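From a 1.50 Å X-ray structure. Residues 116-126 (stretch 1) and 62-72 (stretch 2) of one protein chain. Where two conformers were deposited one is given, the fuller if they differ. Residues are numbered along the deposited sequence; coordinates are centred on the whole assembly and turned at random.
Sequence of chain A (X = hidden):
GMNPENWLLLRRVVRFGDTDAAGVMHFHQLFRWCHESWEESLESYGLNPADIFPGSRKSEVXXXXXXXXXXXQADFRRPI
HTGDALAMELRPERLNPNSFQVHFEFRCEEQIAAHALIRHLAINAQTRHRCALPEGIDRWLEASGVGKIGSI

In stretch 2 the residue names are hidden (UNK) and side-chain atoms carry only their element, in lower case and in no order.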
ATOM      1  N   ALA A 116      -4.271  14.850 -11.557  1.00 13.85           N
ATOM      2  CA  ALA A 116      -3.417  15.085 -10.413  1.00 12.19           C
ATOM      3  C   ALA A 116      -2.238  15.920 -10.830  1.00 14.25           C
ATOM      4  O   ALA A 116      -1.887  16.025 -12.005  1.00 14.15           O
ATOM      5  CB  ALA A 116      -2.913  13.783  -9.835  1.00 14.24           C
ATOM      6  N   LEU A 117      -1.559  16.495  -9.848  1.00 14.38           N
ATOM      7  CA  LEU A 117      -0.397  17.348 -10.069  1.00 15.49           C
ATOM      8  C   LEU A 117       0.596  17.017  -8.969  1.00 15.92           C
ATOM      9  O   LEU A 117       0.212  16.955  -7.791  1.00 15.61           O
ATOM     10  CB  LEU A 117      -0.812  18.823  -9.988  1.00 14.04           C
ATOM     11  CG  LEU A 117       0.293  19.814 -10.222  1.00 14.84           C
ATOM     12  CD1 LEU A 117       0.598  19.941 -11.738  1.00 19.21           C
ATOM     13  CD2 LEU A 117      -0.128  21.262  -9.755  1.00 21.08           C
ATOM     14  N   ILE A 118       1.869  16.798  -9.296  1.00 14.13           N
ATOM     15  CA  ILE A 118       2.934  16.492  -8.360  1.00 13.33           C
ATOM     16  C   ILE A 118       4.063  17.457  -8.633  1.00 16.76           C
ATOM     17  O   ILE A 118       4.514  17.559  -9.773  1.00 15.44           O
ATOM     18  CB  ILE A 118       3.427  15.050  -8.496  1.00 15.92           C
ATOM     19  CG1 ILE A 118       2.320  14.056  -8.176  1.00 17.81           C
ATOM     20  CG2 ILE A 118       4.605  14.794  -7.510  1.00 17.37           C
ATOM     21  CD1 ILE A 118       2.746  12.568  -8.219  1.00 17.38           C
ATOM     22  N   ARG A 119       4.519  18.186  -7.611  1.00 14.20           N
ATOM     23  CA  ARG A 119       5.636  19.132  -7.706  1.00 13.55           C
ATOM     24  C   ARG A 119       6.829  18.679  -6.925  1.00 14.41           C
ATOM     25  O   ARG A 119       6.711  18.317  -5.769  1.00 15.35           O
ATOM     26  CB  ARG A 119       5.163  20.501  -7.199  1.00 15.31           C
ATOM     27  CG  ARG A 119       6.156  21.620  -7.393  1.00 15.90           C
ATOM     28  CD  ARG A 119       5.613  22.981  -6.854  1.00 17.52           C
ATOM     29  NE  ARG A 119       4.319  23.281  -7.440  1.00 18.27           N
ATOM     30  CZ  ARG A 119       3.218  23.680  -6.766  1.00 20.55           C
ATOM     31  NH1 ARG A 119       3.228  23.982  -5.456  1.00 19.63           N
ATOM     32  NH2 ARG A 119       2.069  23.793  -7.405  1.00 24.62           N
ATOM     33  N   HIS A 120       8.000  18.715  -7.593  1.00 14.48           N
ATOM     34  CA  HIS A 120       9.263  18.281  -7.046  1.00 13.53           C
ATOM     35  C   HIS A 120      10.254  19.408  -6.917  1.00 12.99           C
ATOM     36  O   HIS A 120      10.268  20.308  -7.772  1.00 14.70           O
ATOM     37  CB  HIS A 120       9.918  17.266  -8.003  1.00 15.03           C
ATOM     38  CG  HIS A 120       9.137  16.002  -8.254  1.00 14.31           C
ATOM     39  ND1 HIS A 120       9.487  14.780  -7.699  1.00 15.61           N
ATOM     40  CD2 HIS A 120       8.062  15.774  -9.058  1.00 15.55           C
ATOM     41  CE1 HIS A 120       8.603  13.870  -8.129  1.00 15.57           C
ATOM     42  NE2 HIS A 120       7.769  14.436  -8.981  1.00 17.60           N
ATOM     43  N   LEU A 121      11.124  19.314  -5.923  1.00 15.49           N
ATOM     44  CA  LEU A 121      12.244  20.220  -5.776  1.00 15.87           C
ATOM     45  C   LEU A 121      13.507  19.369  -5.884  1.00 15.27           C
ATOM     46  O   LEU A 121      13.578  18.288  -5.254  1.00 19.65           O
ATOM     47  CB  LEU A 121      12.160  20.875  -4.389  1.00 19.35           C
ATOM     48  CG  LEU A 121      13.040  22.004  -3.925  1.00 27.40           C
ATOM     49  CD1 LEU A 121      13.069  23.146  -4.945  1.00 26.91           C
ATOM     50  CD2 LEU A 121      12.462  22.481  -2.574  1.00 24.45           C
ATOM     51  N   ALA A 122      14.511  19.891  -6.586  1.00 14.85           N
ATOM     52  CA  ALA A 122      15.826  19.238  -6.596  1.00 15.62           C
ATOM     53  C   ALA A 122      16.651  19.728  -5.402  1.00 16.73           C
ATOM     54  O   ALA A 122      16.825  20.942  -5.235  1.00 16.46           O
ATOM     55  CB  ALA A 122      16.581  19.470  -7.924  1.00 16.48           C
ATOM     56  N   ILE A 123      17.138  18.793  -4.583  1.00 16.15           N
ATOM     57  CA  ILE A 123      18.051  19.099  -3.488  1.00 16.31           C
ATOM     58  C   ILE A 123      19.224  18.158  -3.524  1.00 14.47           C
ATOM     59  O   ILE A 123      19.144  17.027  -4.006  1.00 15.65           O
ATOM     60  CB  ILE A 123      17.370  19.038  -2.105  1.00 17.82           C
ATOM     61  CG1 ILE A 123      16.924  17.612  -1.773  1.00 18.13           C
ATOM     62  CG2 ILE A 123      16.212  20.042  -2.076  1.00 17.48           C
ATOM     63  CD1 ILE A 123      16.217  17.470  -0.398  1.00 19.67           C
ATOM     64  N   ASN A 124      20.340  18.595  -2.965  1.00 13.96           N
ATOM     65  CA  ASN A 124      21.486  17.708  -2.786  1.00 16.09           C
ATOM     66  C   ASN A 124      21.057  16.686  -1.752  1.00 14.90           C
ATOM     67  O   ASN A 124      20.580  17.052  -0.666  1.00 16.20           O
ATOM     68  CB  ASN A 124      22.696  18.513  -2.353  1.00 17.00           C
ATOM     69  CG  ASN A 124      23.908  17.642  -2.077  1.00 15.02           C
ATOM     70  OD1 ASN A 124      23.986  16.998  -1.046  1.00 13.90           O
ATOM     71  ND2 ASN A 124      24.843  17.618  -2.986  1.00 18.95           N
ATOM     72  N   ALA A 125      21.244  15.404  -2.055  1.00 16.26           N
ATOM     73  CA  ALA A 125      20.739  14.381  -1.161  1.00 16.07           C
ATOM     74  C   ALA A 125      21.387  14.386   0.228  1.00 15.79           C
ATOM     75  O   ALA A 125      20.749  13.978   1.188  1.00 20.80           O
ATOM     76  CB  ALA A 125      20.867  12.958  -1.823  1.00 17.81           C
ATOM     77  N   GLN A 126      22.627  14.881   0.355  1.00 14.84           N
ATOM     78  CA  GLN A 126      23.296  14.871   1.619  1.00 15.31           C
ATOM     79  C   GLN A 126      23.151  16.161   2.378  1.00 16.70           C
ATOM     80  O   GLN A 126      23.084  16.119   3.590  1.00 19.53           O
ATOM     81  CB  GLN A 126      24.788  14.553   1.413  1.00 16.19           C
ATOM     82  CG  GLN A 126      25.023  13.149   0.883  1.00 16.48           C
ATOM     83  CD  GLN A 126      26.500  12.773   0.752  1.00 18.38           C
ATOM     84  OE1 GLN A 126      27.406  13.488   1.156  1.00 17.23           O
ATOM     85  NE2 GLN A 126      26.738  11.629   0.176  1.00 21.25           N
ATOM     86  N   UNK A  62      25.312   6.237  -5.088  0.50 21.10           N
ATOM     87  CA  UNK A  62      23.934   6.637  -4.917  0.50 22.69           C
ATOM     88  C   UNK A  62      23.752   8.011  -5.587  0.50 20.55           C
ATOM     89  O   UNK A  62      24.632   8.873  -5.540  0.50 21.09           O
ATOM     90  c   UNK A  62      24.243   7.541  -2.615  0.50 24.54           C
ATOM     91  c   UNK A  62      23.482   6.572  -3.437  0.50 24.78           C
ATOM     92  o   UNK A  62      22.056   6.829  -3.339  0.50 24.17           O
ATOM     93  N   UNK A  63      22.636   8.183  -6.307  1.00 20.83           N
ATOM     94  CA  UNK A  63      22.438   9.441  -6.982  1.00 22.11           C
ATOM     95  C   UNK A  63      22.594  10.651  -6.027  1.00 20.49           C
ATOM     96  O   UNK A  63      22.102  10.627  -4.888  1.00 24.94           O
ATOM     97  c   UNK A  63      21.547   7.223  -6.537  1.00 19.13           C
ATOM     98  c   UNK A  63      21.018   9.321  -7.507  1.00 21.31           C
ATOM     99  c   UNK A  63      20.828   7.842  -7.696  1.00 23.27           C
ATOM    100  N   UNK A  64      23.225  11.696  -6.528  1.00 20.90           N
ATOM    101  CA  UNK A  64      23.613  12.812  -5.700  1.00 21.07           C
ATOM    102  C   UNK A  64      22.489  13.804  -5.436  1.00 17.97           C
ATOM    103  O   UNK A  64      22.532  14.508  -4.449  1.00 18.59           O
ATOM    104  o   UNK A  64      26.637  12.069  -8.431  1.00 37.68           O
ATOM    105  o   UNK A  64      28.177  12.702  -6.996  1.00 37.14           O
ATOM    106  c   UNK A  64      24.808  13.444  -6.324  1.00 23.90           C
ATOM    107  c   UNK A  64      27.001  12.406  -7.284  1.00 41.96           C
ATOM    108  c   UNK A  64      25.980  12.398  -6.169  1.00 27.35           C
ATOM    109  N   UNK A  65      21.492  13.822  -6.317  1.00 16.78           N
ATOM    110  CA  UNK A  65      20.368  14.799  -6.262  1.00 18.34           C
ATOM    111  C   UNK A  65      19.093  14.049  -5.920  1.00 17.53           C
ATOM    112  O   UNK A  65      18.808  13.026  -6.577  1.00 20.79           O
ATOM    113  c   UNK A  65      21.453  16.370  -7.914  1.00 20.23           C
ATOM    114  c   UNK A  65      20.195  15.556  -7.614  1.00 19.54           C
ATOM    115  c   UNK A  65      18.986  16.468  -7.575  1.00 17.45           C
ATOM    116  N   UNK A  66      18.403  14.482  -4.857  1.00 16.53           N
ATOM    117  CA  UNK A  66      17.104  13.957  -4.459  1.00 16.19           C
ATOM    118  C   UNK A  66      16.052  14.863  -5.104  1.00 16.25           C
ATOM    119  O   UNK A  66      16.285  16.015  -5.374  1.00 16.69           O
ATOM    120  c   UNK A  66      16.925  13.995  -2.934  1.00 17.72           C
ATOM    121  N   UNK A  67      14.886  14.303  -5.395  1.00 16.76           N
ATOM    122  CA  UNK A  67      13.764  15.022  -6.052  1.00 16.15           C
ATOM    123  C   UNK A  67      12.505  14.914  -5.168  1.00 16.85           C
ATOM    124  O   UNK A  67      11.439  14.383  -5.618  1.00 16.59           O
ATOM    125  c   UNK A  67      13.513  14.461  -7.445  1.00 16.32           C
ATOM    126  c   UNK A  67      15.006  15.934  -8.816  1.00 20.64           C
ATOM    127  c   UNK A  67      14.641  14.493  -8.455  1.00 18.85           C
ATOM    128  c   UNK A  67      14.302  13.765  -9.727  1.00 19.22           C
ATOM    129  N   UNK A  68      12.584  15.373  -3.934  1.00 15.21           N
ATOM    130  CA  UNK A  68      11.415  15.248  -3.049  1.00 15.94           C
ATOM    131  C   UNK A  68      10.180  15.977  -3.595  1.00 15.98           C
ATOM    132  O   UNK A  68      10.247  17.055  -4.178  1.00 16.08           O
ATOM    133  c   UNK A  68      12.964  16.849  -2.168  1.00 18.43           C
ATOM    134  c   UNK A  68      11.844  15.922  -1.760  1.00 17.77           C
ATOM    135  c   UNK A  68      13.685  16.064  -3.235  1.00 15.84           C
ATOM    136  N   UNK A  69       9.056  15.344  -3.367  1.00 15.58           N
ATOM    137  CA  UNK A  69       7.770  15.923  -3.632  1.00 14.15           C
ATOM    138  C   UNK A  69       7.445  16.920  -2.529  1.00 15.99           C
ATOM    139  O   UNK A  69       7.362  16.561  -1.348  1.00 16.32           O
ATOM    140  c   UNK A  69       5.278  15.387  -3.835  1.00 15.46           C
ATOM    141  c   UNK A  69       6.377  12.597  -5.158  1.00 20.33           C
ATOM    142  c   UNK A  69       6.675  14.821  -3.787  1.00 14.98           C
ATOM    143  c   UNK A  69       7.009  14.012  -5.060  1.00 17.02           C
ATOM    144  N   UNK A  70       7.194  18.180  -2.915  1.00 13.79           N
ATOM    145  CA  UNK A  70       6.861  19.206  -1.961  1.00 14.45           C
ATOM    146  C   UNK A  70       5.360  19.534  -1.928  1.00 12.87           C
ATOM    147  O   UNK A  70       4.898  20.157  -0.973  1.00 13.96           O
ATOM    148  c   UNK A  70       9.144  20.188  -1.823  1.00 18.00           C
ATOM    149  c   UNK A  70       7.696  20.497  -2.184  1.00 15.74           C
ATOM    150  c   UNK A  70       7.587  20.988  -3.612  1.00 15.62           C
ATOM    151  c   UNK A  70       8.010  22.474  -3.832  1.00 18.35           C
ATOM    152  N   UNK A  71       4.638  19.162  -2.974  1.00 14.03           N
ATOM    153  CA  UNK A  71       3.184  19.414  -3.071  1.00 13.95           C
ATOM    154  C   UNK A  71       2.599  18.415  -4.025  1.00 13.60           C
ATOM    155  O   UNK A  71       3.199  18.085  -5.050  1.00 15.41           O
ATOM    156  n   UNK A  71      -0.565  21.374  -4.721  1.00 16.96           N
ATOM    157  c   UNK A  71       1.446  21.092  -3.859  1.00 13.42           C
ATOM    158  c   UNK A  71       0.760  21.139  -5.030  1.00 16.58           C
ATOM    159  n   UNK A  71       0.521  21.312  -2.859  1.00 14.83           N
ATOM    160  c   UNK A  71      -0.681  21.457  -3.402  1.00 15.12           C
ATOM    161  c   UNK A  71       2.887  20.838  -3.559  1.00 15.02           C
ATOM    162  N   UNK A  72       1.415  17.931  -3.726  1.00 13.96           N
ATOM    163  CA  UNK A  72       0.638  17.206  -4.705  1.00 13.27           C
ATOM    164  C   UNK A  72      -0.834  17.345  -4.428  1.00 13.62           C
ATOM    165  O   UNK A  72      -1.244  17.757  -3.320  1.00 13.07           O
ATOM    166  s   UNK A  72       0.652  14.814  -3.185  1.00 18.05           S
ATOM    167  c   UNK A  72       0.971  15.731  -4.756  1.00 14.41           C
TER

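Position 62 carries one carbon bearing an oxygen and a second carbon, a beta-branched hydroxyl side chain that stays clear of stretch 1: Thr-62. At position 63 three carbons close a ring onto the backbone N, which makes it Pro-63; its ring is also too far away for contact, but its O lies 4.0 Å from CB of Ala-125.

Position 64 has three carbons in a chain, the third holding two oxygens: Glu-64. The carboxylate leads away from stretch 1, and the backbone does the work, O accepting a hydrogen bond from N of Ala-125 at 2.9 Å.

Position 65 shows one carbon forked into two, with one branch 3.9 Å from CB of Ala-122. This is Val-65, and the branch in contact is CG1. Its backbone pairs with Asn-124 without hydrogen bonds, and the two side chains diverge.

At position 66 a single carbon is the whole side chain, and it sits 3.8 Å from CG1 of Ile-123 and 4.2 Å from CB of Ala-125, so it is Ala-66. The backbone bonds both ways: N of Ala-66 to O of Ile-123 at 2.8 Å, and N of Ile-123 to O of Ala-66 at 3.0 Å.

Position 67 has four carbons forked at the second, one tip near CB of Ala-122: Leu-67. That tip, CD2, packs 4.0 Å from CB of Ala-122, while the backbone O takes a hydrogen bond from ND1 of His-120 at 2.9 Å, near the plane of the imidazole.

Position 68 again closes three carbons onto N, one of them against CD1 of Ile-123: Pro-68. CG is that atom, 3.8 Å from CD1 of Ile-123. Having no N-H, Pro-68 cannot donate to O of Leu-121, 3.4 Å from its N, yet its O accepts from N of Leu-121 at 3.0 Å.

Position 69 has four carbons forked at the first, one arm two carbons long, which touches Ile-118 and the His-120 ring: Ile-69. CG1 lies 3.5 Å from CG2 of Ile-118 and covers one face of the His-120 ring, a CH-pi contact 3.9 Å from the centroid.

Position 70 repeats that branching and touches Leu-121 and Arg-119, hence Ile-70. CG2 meets CB of Leu-121 at 4.0 Å, CD1 meets CD of Arg-119 at 3.9 Å, and N donates to O of Arg-119 at 2.9 Å.

Position 71 has one carbon leading to a five-membered ring of three carbons and two nitrogens, one ring carbon over a face of the Arg-119 guanidinium: His-71. That carbon is CD2, and O accepts from N of Arg-119 at 2.9 Å.

Position 72 has one carbon and one sulfur, the carbon 4.0 Å from CG1 of Ile-118: Cys-72.

The contact is an antiparallel pairing. A bulge shifts the register by one between Arg-119 and His-120. Six backbone bonds and one from His-120 ND1 join the stretches; one face packs Ile-118, Ile-69 and Cys-72 around His-120, and the other sets the Arg-119 guanidinium by His-71 and Ile-123 by Ala-66.

Stretch 2, residues 62-72: TPEVALPIIHC
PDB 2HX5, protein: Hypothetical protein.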